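Local coordinates for 3-oxoacyl-[acyl-carrier protein] synthase (PDB 1UB7) that probably catalyses the condensation that initiates fatty acid synthesis, joining an acetyl group from acetyl-CoA to malonyl-ACP to give 3-oxobutanoyl-ACP, at residues 41-46 with 139-144; 49-54 with 81-86; 55-60 with 159-164; 189-194 with 201-206. All coordinates share one frame; numbering follows the deposited sequence.

Contact 1: residues 41-46 with 139-144; sequences RRVAAE and ALSKII
Val43 and Ser141 bring their CA atoms to 6.6 Å where the end of strand 40-43 faces a short 3-10 segment, residues 140-142, in the loop that follows strand 131-138. The apolar part of the contact is small: Val43 CG1, anti to the backbone N (chi1 -177°), rests 3.9 Å from Ser141 CB. Polar atoms do most of the joining. A water donates to Ser141 OG at 2.8 Å and to Ala44 O at 2.6 Å, while Asp157 OD2 is hydrogen-bonded both to Ser141 OG and to Ala44 N, so that one carboxylate oxygen ties the two segments a second time. Lys142 also reaches across. Its chain bends at chi2 (-74°) and is extended beyond, passing Ala44 with CE 4.1 Å from Ala44 CB and ending in a weak hydrogen bond of 3.3 Å from NZ to Ala45 O; NZ also donates weakly to the same water. The ammonium has a further acceptor in Glu48 O and a cation-pi partner in the ring of Tyr49. The contact lies near the surface: strand 40-43 pairs with strand 14-17, Ala139 packs on helix 50-64, and Lys142 meets Val193 of the second subunit.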
# COMPACT_ATOMS: atom_id res chain seq x y z
N ARG A 41 6.59 1.70 27.08
CA ARG A 41 6.39 1.94 25.65
C ARG A 41 6.36 3.45 25.45
O ARG A 41 6.10 4.20 26.40
CB ARG A 41 5.08 1.30 25.15
CG ARG A 41 3.79 2.01 25.56
CD ARG A 41 2.95 1.10 26.43
NE ARG A 41 3.64 0.83 27.69
CZ ARG A 41 3.49 -0.27 28.42
NH1 ARG A 41 2.67 -1.24 28.03
NH2 ARG A 41 4.17 -0.39 29.55
N ARG A 42 6.63 3.90 24.23
CA ARG A 42 6.63 5.32 23.90
C ARG A 42 5.30 5.74 23.30
O ARG A 42 4.64 4.94 22.65
CB ARG A 42 7.77 5.63 22.93
CG ARG A 42 9.14 5.24 23.46
CD ARG A 42 9.37 5.78 24.86
NE ARG A 42 10.75 5.56 25.30
CZ ARG A 42 11.78 6.35 24.98
NH1 ARG A 42 11.59 7.42 24.22
NH2 ARG A 42 13.00 6.06 25.41
N VAL A 43 4.90 6.99 23.52
CA VAL A 43 3.62 7.49 23.00
C VAL A 43 3.83 8.84 22.29
O VAL A 43 4.45 9.76 22.85
CB VAL A 43 2.57 7.66 24.13
CG1 VAL A 43 1.24 8.13 23.56
CG2 VAL A 43 2.39 6.34 24.87
N ALA A 44 3.31 8.94 21.07
CA ALA A 44 3.46 10.16 20.27
C ALA A 44 2.83 11.38 20.93
O ALA A 44 1.77 11.29 21.55
CB ALA A 44 2.84 9.95 18.89
N ALA A 45 3.49 12.53 20.79
CA ALA A 45 2.96 13.75 21.38
C ALA A 45 1.56 13.99 20.81
O ALA A 45 1.17 13.41 19.79
CB ALA A 45 3.88 14.92 21.07
N GLU A 46 0.80 14.86 21.48
CA GLU A 46 -0.56 15.16 21.08
C GLU A 46 -0.74 15.46 19.59
O GLU A 46 -1.66 14.94 18.95
CB GLU A 46 -1.09 16.34 21.89
CG GLU A 46 -2.60 16.52 21.79
CD GLU A 46 -3.06 17.89 22.27
OE1 GLU A 46 -2.60 18.32 23.35
OE2 GLU A 46 -3.87 18.53 21.56
N ALA A 139 1.37 4.90 14.50
CA ALA A 139 0.94 5.73 15.62
C ALA A 139 -0.30 5.02 16.16
O ALA A 139 -1.42 5.51 16.05
CB ALA A 139 0.58 7.13 15.15
N LEU A 140 -0.10 3.84 16.74
CA LEU A 140 -1.22 3.06 17.26
C LEU A 140 -1.97 3.76 18.37
O LEU A 140 -3.17 3.55 18.54
CB LEU A 140 -0.72 1.70 17.72
CG LEU A 140 -0.25 0.90 16.50
CD1 LEU A 140 0.66 -0.26 16.92
CD2 LEU A 140 -1.48 0.44 15.72
N SER A 141 -1.28 4.62 19.11
CA SER A 141 -1.92 5.34 20.20
C SER A 141 -3.05 6.23 19.71
O SER A 141 -3.71 6.89 20.50
CB SER A 141 -0.89 6.20 20.94
OG SER A 141 -0.44 7.26 20.14
N LYS A 142 -3.29 6.23 18.41
CA LYS A 142 -4.34 7.08 17.86
C LYS A 142 -5.62 6.32 17.53
O LYS A 142 -6.65 6.94 17.29
CB LYS A 142 -3.85 7.79 16.59
CG LYS A 142 -2.46 8.41 16.71
CD LYS A 142 -2.45 9.68 17.54
CE LYS A 142 -1.06 10.30 17.52
NZ LYS A 142 -1.03 11.68 18.09
N ILE A 143 -5.54 4.99 17.51
CA ILE A 143 -6.70 4.15 17.21
C ILE A 143 -6.91 3.11 18.30
O ILE A 143 -7.77 2.23 18.19
CB ILE A 143 -6.53 3.40 15.86
CG1 ILE A 143 -5.24 2.58 15.88
CG2 ILE A 143 -6.52 4.38 14.70
CD1 ILE A 143 -5.26 1.34 15.00
N ILE A 144 -6.11 3.19 19.34
CA ILE A 144 -6.18 2.26 20.44
C ILE A 144 -7.22 2.71 21.46
O ILE A 144 -7.32 3.90 21.77
CB ILE A 144 -4.81 2.14 21.12
CG1 ILE A 144 -4.83 1.05 22.18
CG2 ILE A 144 -4.43 3.47 21.76
CD1 ILE A 144 -3.52 0.91 22.92
O HOH W 1 -0.33 9.94 20.84

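Contact 2: residues 49-54 with 81-86; sequences YTSDLA and TPDALF
Asp83 turns its CG anti to its own carbonyl carbon (chi1 -69°), which puts CG beside the start of helix 50-64, and Ser51 holds OG between its backbone N and carbonyl carbon (chi1 53°), pointing it at the carboxylate. The two oxygens divide the work. OD2 accepts a bond from Ser51 OG, modelled at a very short 2.5 Å, and OD1 is met on its syn side, somewhat out of the carboxylate plane, by Ser51 N at 3.1 Å with an N-H...O angle of 149°. A water extends this grip, donating to Asp83 OD1 at 2.8 Å and accepting from Thr50 N at 3.1 Å. Beside it the Thr50 and Thr81 side chains cross at about a right angle, and Thr50 OG1 donates to Thr81 O over 2.7 Å from above the carbonyl plane. Thr81 OG1 itself is bonded to Glu138 and to Ala139 N. At the N-cap, Tyr49 N donates to Asp52 OD2, the side-chain-acceptor half of a capping box. A buried carboxylate so supplied with donors, at the positive end of a helix dipole, would be expected to remain ionised, opposed in part by nearby Asp52, itself salt-bridged to Arg196 of the second subunit.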
# COMPACT_ATOMS: atom_id res chain seq x y z
N TYR A 49 1.90 12.82 14.51
CA TYR A 49 1.29 11.68 13.82
C TYR A 49 2.23 10.76 13.07
O TYR A 49 3.45 10.98 13.04
CB TYR A 49 0.19 12.17 12.89
CG TYR A 49 -0.93 12.81 13.67
CD1 TYR A 49 -0.86 14.15 14.05
CD2 TYR A 49 -2.02 12.06 14.09
CE1 TYR A 49 -1.86 14.73 14.85
CE2 TYR A 49 -3.02 12.62 14.88
CZ TYR A 49 -2.93 13.95 15.25
OH TYR A 49 -3.92 14.50 16.03
N THR A 50 1.66 9.74 12.45
CA THR A 50 2.47 8.76 11.71
C THR A 50 3.49 9.38 10.75
O THR A 50 4.63 8.91 10.68
CB THR A 50 1.59 7.78 10.93
OG1 THR A 50 0.92 6.93 11.87
CG2 THR A 50 2.44 6.95 9.97
N SER A 51 3.09 10.43 10.03
CA SER A 51 4.00 11.09 9.11
C SER A 51 5.17 11.70 9.88
O SER A 51 6.32 11.68 9.42
CB SER A 51 3.25 12.16 8.31
OG SER A 51 2.57 13.06 9.16
N ASP A 52 4.89 12.23 11.07
CA ASP A 52 5.94 12.84 11.88
C ASP A 52 6.91 11.77 12.35
O ASP A 52 8.13 11.97 12.33
CB ASP A 52 5.35 13.55 13.09
CG ASP A 52 4.34 14.59 12.69
OD1 ASP A 52 4.76 15.62 12.12
OD2 ASP A 52 3.14 14.35 12.93
N LEU A 53 6.37 10.63 12.77
CA LEU A 53 7.23 9.56 13.21
C LEU A 53 8.08 9.15 12.02
O LEU A 53 9.27 8.88 12.17
CB LEU A 53 6.40 8.38 13.71
CG LEU A 53 5.33 8.67 14.77
CD1 LEU A 53 4.62 7.37 15.14
CD2 LEU A 53 5.96 9.31 16.00
N ALA A 54 7.48 9.14 10.82
CA ALA A 54 8.20 8.77 9.61
C ALA A 54 9.29 9.81 9.30
O ALA A 54 10.42 9.44 8.96
CB ALA A 54 7.23 8.65 8.43
N THR A 81 -1.74 3.05 10.07
CA THR A 81 -2.36 4.21 10.68
C THR A 81 -1.92 5.48 9.94
O THR A 81 -1.43 6.42 10.56
CB THR A 81 -2.00 4.36 12.20
OG1 THR A 81 -0.58 4.42 12.38
CG2 THR A 81 -2.57 3.19 13.01
N PRO A 82 -2.13 5.53 8.61
CA PRO A 82 -1.73 6.72 7.86
C PRO A 82 -2.52 7.97 8.27
O PRO A 82 -3.67 7.87 8.73
CB PRO A 82 -2.00 6.31 6.41
CG PRO A 82 -3.23 5.47 6.55
CD PRO A 82 -2.90 4.61 7.76
N ASP A 83 -1.89 9.14 8.15
CA ASP A 83 -2.55 10.39 8.49
C ASP A 83 -3.89 10.53 7.80
O ASP A 83 -4.88 10.90 8.42
CB ASP A 83 -1.66 11.58 8.11
CG ASP A 83 -0.42 11.67 8.97
OD1 ASP A 83 0.01 10.63 9.51
OD2 ASP A 83 0.12 12.79 9.09
N ALA A 84 -3.93 10.23 6.50
CA ALA A 84 -5.17 10.32 5.74
C ALA A 84 -5.30 9.17 4.75
O ALA A 84 -4.33 8.45 4.50
CB ALA A 84 -5.20 11.64 4.99
N LEU A 85 -6.51 8.97 4.21
CA LEU A 85 -6.75 7.93 3.20
C LEU A 85 -5.93 8.38 1.98
O LEU A 85 -5.37 7.58 1.23
CB LEU A 85 -8.24 7.84 2.84
CG LEU A 85 -9.21 7.29 3.89
CD1 LEU A 85 -10.64 7.29 3.34
CD2 LEU A 85 -8.79 5.87 4.27
N PHE A 86 -5.88 9.70 1.82
CA PHE A 86 -5.11 10.38 0.78
C PHE A 86 -5.04 11.83 1.23
O PHE A 86 -5.97 12.35 1.84
CB PHE A 86 -5.74 10.25 -0.62
CG PHE A 86 -7.24 10.40 -0.67
CD1 PHE A 86 -8.08 9.36 -0.26
CD2 PHE A 86 -7.82 11.58 -1.17
CE1 PHE A 86 -9.48 9.48 -0.34
CE2 PHE A 86 -9.22 11.71 -1.26
CZ PHE A 86 -10.05 10.66 -0.85
O HOH W 2 -1.34 9.55 11.70

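Contact 3: residues 55-60 with 159-164; sequences FKAVED and GGAAVV
Ala57 presses its CB against the peptide joining Gly159 to Gly160, where helix 50-64 packs on the five-stranded mixed sheet of the thiolase fold. The methyl group stands 3.5 Å from Gly159 C and 3.6 Å from Gly160 N, so it touches main chain and no side chain at this point. Because Gly159 has no side chain on the helix side, the helix can come down very near the strand, Gly160 supplying only peptide atoms: the short axes of 55-60 and 159-164 approach to 6.6 Å, well inside the 10 Å or so usual for a helix on a sheet, and cross at -47°. Farther along the strand, Ala161 points its CB toward the helix and meets Ala57 CB at 4.4 Å. The next shell fixes both partners. Strand 158-165 is hydrogen-bonded to strand 3-10 on one flank and to strand 131-138 on the other, and the latter supplies Leu133 and Val135 to pack on Val58. Asp60 binds Lys287 in a salt bridge and accepts from Ala9 N, tying the helix to strand 3-10, while Ala162 and Val164 pack on helix 112-125. Val58 completes the contact through CG2, which lies anti to the carbonyl carbon and 4.2 Å from Ala161 CB.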
# COMPACT_ATOMS: atom_id res chain seq x y z
N PHE A 55 8.96 11.10 9.42
CA PHE A 55 9.94 12.14 9.15
C PHE A 55 11.12 11.98 10.11
O PHE A 55 12.28 11.97 9.69
CB PHE A 55 9.35 13.55 9.34
CG PHE A 55 8.20 13.88 8.41
CD1 PHE A 55 7.99 13.16 7.22
CD2 PHE A 55 7.33 14.93 8.72
CE1 PHE A 55 6.91 13.48 6.38
CE2 PHE A 55 6.25 15.25 7.88
CZ PHE A 55 6.05 14.52 6.71
N LYS A 56 10.82 11.85 11.40
CA LYS A 56 11.85 11.69 12.41
C LYS A 56 12.72 10.46 12.21
O LYS A 56 13.92 10.50 12.48
CB LYS A 56 11.23 11.70 13.82
CG LYS A 56 11.07 13.11 14.37
CD LYS A 56 9.73 13.31 15.05
CE LYS A 56 9.46 14.79 15.33
NZ LYS A 56 8.09 14.98 15.91
N ALA A 57 12.15 9.37 11.72
CA ALA A 57 12.95 8.17 11.50
C ALA A 57 13.91 8.43 10.35
O ALA A 57 15.06 8.01 10.39
CB ALA A 57 12.06 6.98 11.18
N VAL A 58 13.46 9.14 9.32
CA VAL A 58 14.36 9.40 8.20
C VAL A 58 15.46 10.39 8.61
O VAL A 58 16.61 10.27 8.16
CB VAL A 58 13.60 9.92 6.95
CG1 VAL A 58 14.59 10.16 5.82
CG2 VAL A 58 12.57 8.88 6.51
N GLU A 59 15.13 11.37 9.46
CA GLU A 59 16.15 12.32 9.93
C GLU A 59 17.26 11.57 10.67
O GLU A 59 18.44 11.86 10.51
CB GLU A 59 15.55 13.37 10.87
CG GLU A 59 14.79 14.45 10.15
CD GLU A 59 13.89 15.24 11.06
OE1 GLU A 59 13.84 14.92 12.27
OE2 GLU A 59 13.22 16.18 10.57
N ASP A 60 16.87 10.58 11.46
CA ASP A 60 17.84 9.81 12.19
C ASP A 60 18.72 9.07 11.17
O ASP A 60 19.94 9.00 11.33
CB ASP A 60 17.14 8.82 13.14
CG ASP A 60 18.12 8.02 13.97
OD1 ASP A 60 18.96 8.64 14.67
OD2 ASP A 60 18.06 6.77 13.91
N GLY A 159 8.83 4.68 14.52
CA GLY A 159 9.16 4.87 13.13
C GLY A 159 10.55 4.35 12.83
O GLY A 159 11.47 4.51 13.62
N GLY A 160 10.69 3.69 11.69
CA GLY A 160 11.97 3.17 11.29
C GLY A 160 12.09 3.35 9.79
O GLY A 160 11.09 3.51 9.10
N ALA A 161 13.31 3.30 9.28
CA ALA A 161 13.52 3.47 7.85
C ALA A 161 14.82 2.89 7.37
O ALA A 161 15.81 2.82 8.10
CB ALA A 161 13.47 4.95 7.51
N ALA A 162 14.83 2.50 6.12
CA ALA A 162 16.05 1.97 5.54
C ALA A 162 16.06 2.33 4.07
O ALA A 162 15.02 2.53 3.45
CB ALA A 162 16.09 0.47 5.72
N VAL A 163 17.25 2.42 3.51
CA VAL A 163 17.33 2.70 2.09
C VAL A 163 17.75 1.40 1.47
O VAL A 163 18.73 0.79 1.90
CB VAL A 163 18.38 3.77 1.78
CG1 VAL A 163 18.66 3.81 0.28
CG2 VAL A 163 17.89 5.12 2.26
N VAL A 164 16.99 0.93 0.48
CA VAL A 164 17.36 -0.32 -0.18
C VAL A 164 18.00 0.03 -1.53
O VAL A 164 17.49 0.86 -2.28
CB VAL A 164 16.12 -1.23 -0.38
CG1 VAL A 164 16.50 -2.45 -1.18
CG2 VAL A 164 15.56 -1.64 0.97

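Contact 4: residues 189-194 with 201-206; sequences YHACVA and TSMKNR
Met203 makes a Met-aromatic contact with Tyr189 and packs on the methyl group of Ala191, folding the loop 201-206 back over strand 188-191, ahead of that strand's antiparallel partner 208-209. The thioether chain can be followed outward. Its CB abuts Ala191 CB at 3.6 Å and also comes near Tyr189 CE1. CG, anti to the carbonyl carbon (chi1 -67°), then passes over a face of the tyrosine ring, 3.9 Å from the ring centroid and 29° off the normal; this CH-pi contact is closest at the CD1-CE1 side, with Met203 CG 3.5 Å from Tyr189 CD1. SD follows at 4.5 Å from the same centroid in an oblique approach, and lies 3.7 Å from Ala191 CB. The chain bends at chi3 (-93°), and CE ends 3.5 Å from Ala194 O, near the Ala194 methyl group as well. The sulfur and its methyl thus lie against Ala191 and Ala194, at the two ends of the bend 191-194, whose next residue, Pro195, is joined to Met203 by a backbone hydrogen bond. At the hydroxyl end of the ring, Thr201 CG2 lies 3.8 Å from Tyr189 OH, obliquely to the ring. The strand also belongs to the dimer interface, since His190 and Ala191 pair antiparallel with a strand of the second subunit, extending the sheet across it. At the far end of the contact, His190 CD2 sits 3.7 Å from Arg206 C.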
# COMPACT_ATOMS: atom_id res chain seq x y z
N TYR A 189 -8.30 -6.80 13.74
CA TYR A 189 -8.79 -5.76 12.83
C TYR A 189 -9.23 -4.44 13.48
O TYR A 189 -9.27 -4.29 14.70
CB TYR A 189 -9.97 -6.33 12.02
CG TYR A 189 -11.16 -6.75 12.87
CD1 TYR A 189 -11.95 -5.80 13.51
CD2 TYR A 189 -11.46 -8.10 13.06
CE1 TYR A 189 -13.01 -6.17 14.33
CE2 TYR A 189 -12.51 -8.49 13.89
CZ TYR A 189 -13.29 -7.52 14.52
OH TYR A 189 -14.32 -7.89 15.34
N HIS A 190 -9.54 -3.49 12.60
CA HIS A 190 -10.04 -2.16 12.95
C HIS A 190 -10.60 -1.62 11.63
O HIS A 190 -9.86 -1.25 10.72
CB HIS A 190 -8.91 -1.24 13.45
CG HIS A 190 -9.36 0.17 13.72
ND1 HIS A 190 -9.75 1.03 12.71
CD2 HIS A 190 -9.51 0.86 14.88
CE1 HIS A 190 -10.11 2.19 13.24
NE2 HIS A 190 -9.98 2.11 14.55
N ALA A 191 -11.93 -1.60 11.53
CA ALA A 191 -12.59 -1.14 10.31
C ALA A 191 -12.11 0.23 9.85
O ALA A 191 -11.33 0.91 10.53
CB ALA A 191 -14.10 -1.11 10.53
N CYS A 192 -12.57 0.62 8.66
CA CYS A 192 -12.25 1.91 8.07
C CYS A 192 -13.44 2.40 7.26
O CYS A 192 -14.07 3.40 7.60
CB CYS A 192 -11.01 1.83 7.17
SG CYS A 192 -10.58 3.43 6.42
N VAL A 193 -13.76 1.67 6.19
CA VAL A 193 -14.88 2.02 5.33
C VAL A 193 -16.00 0.96 5.36
O VAL A 193 -17.13 1.26 4.99
CB VAL A 193 -14.40 2.26 3.86
CG1 VAL A 193 -15.59 2.46 2.94
CG2 VAL A 193 -13.49 3.48 3.80
N ALA A 194 -15.68 -0.25 5.82
CA ALA A 194 -16.66 -1.35 5.92
C ALA A 194 -16.96 -1.71 7.39
O ALA A 194 -16.06 -1.70 8.24
CB ALA A 194 -16.16 -2.58 5.18
N THR A 201 -18.16 -11.36 10.21
CA THR A 201 -17.68 -10.80 11.47
C THR A 201 -17.80 -9.26 11.45
O THR A 201 -17.07 -8.58 10.73
CB THR A 201 -16.20 -11.19 11.72
OG1 THR A 201 -16.06 -12.62 11.71
CG2 THR A 201 -15.74 -10.65 13.07
N SER A 202 -18.72 -8.74 12.24
CA SER A 202 -18.93 -7.30 12.30
C SER A 202 -17.74 -6.60 12.95
O SER A 202 -17.05 -7.19 13.78
CB SER A 202 -20.22 -6.99 13.08
OG SER A 202 -20.55 -5.61 13.04
N MET A 203 -17.51 -5.34 12.57
CA MET A 203 -16.41 -4.56 13.12
C MET A 203 -16.92 -3.32 13.88
O MET A 203 -17.89 -2.68 13.46
CB MET A 203 -15.44 -4.12 12.01
CG MET A 203 -14.67 -5.25 11.33
SD MET A 203 -13.43 -4.69 10.10
CE MET A 203 -14.40 -4.77 8.59
N LYS A 204 -16.25 -2.99 14.98
CA LYS A 204 -16.61 -1.83 15.80
C LYS A 204 -15.56 -0.73 15.57
O LYS A 204 -14.52 -0.99 14.95
CB LYS A 204 -16.66 -2.23 17.29
CG LYS A 204 -17.39 -1.24 18.21
CD LYS A 204 -16.47 -0.17 18.78
CE LYS A 204 -17.20 0.67 19.84
NZ LYS A 204 -16.31 1.62 20.58
N ASN A 205 -15.82 0.48 16.07
CA ASN A 205 -14.90 1.61 15.90
C ASN A 205 -13.59 1.55 16.70
O ASN A 205 -12.94 2.58 16.90
CB ASN A 205 -15.63 2.94 16.20
CG ASN A 205 -16.01 3.10 17.67
OD1 ASN A 205 -15.18 2.95 18.57
ND2 ASN A 205 -17.27 3.44 17.93
N ARG A 206 -13.19 0.36 17.14
CA ARG A 206 -11.95 0.21 17.89
C ARG A 206 -11.15 -1.05 17.58
O ARG A 206 -11.69 -2.04 17.07
CB ARG A 206 -12.23 0.29 19.40
CG ARG A 206 -12.45 1.72 19.89
CD ARG A 206 -11.24 2.60 19.56
NE ARG A 206 -11.52 4.02 19.74
CZ ARG A 206 -10.65 4.99 19.48
NH1 ARG A 206 -9.44 4.70 19.01
NH2 ARG A 206 -10.99 6.26 19.67

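Contacts 2 and 3 are both buried, and contact 3 lies nearer the chain centre, small and made by van der Waals packing of methyl groups on a backbone and on one another. Contact 2 uses the start of that same helix 50-64 but relies on a carboxylate and hydroxyls. Contacts 1 and 2 meet directly, Ile143 CD1 packing on Thr81 CG2. Contact 1 is a surface contact held by a water and a lysine ammonium that meets backbone carbonyls. Contact 4, farthest from the chain centre and built on sulfur and aromatic packing, joins contact 1 through Arg206 NH1 and Ile143 O. Contacts 1, 2 and 4 all adjoin the second subunit, contact 2 largely through residues beside those that touch; contact 3 does so through Phe55.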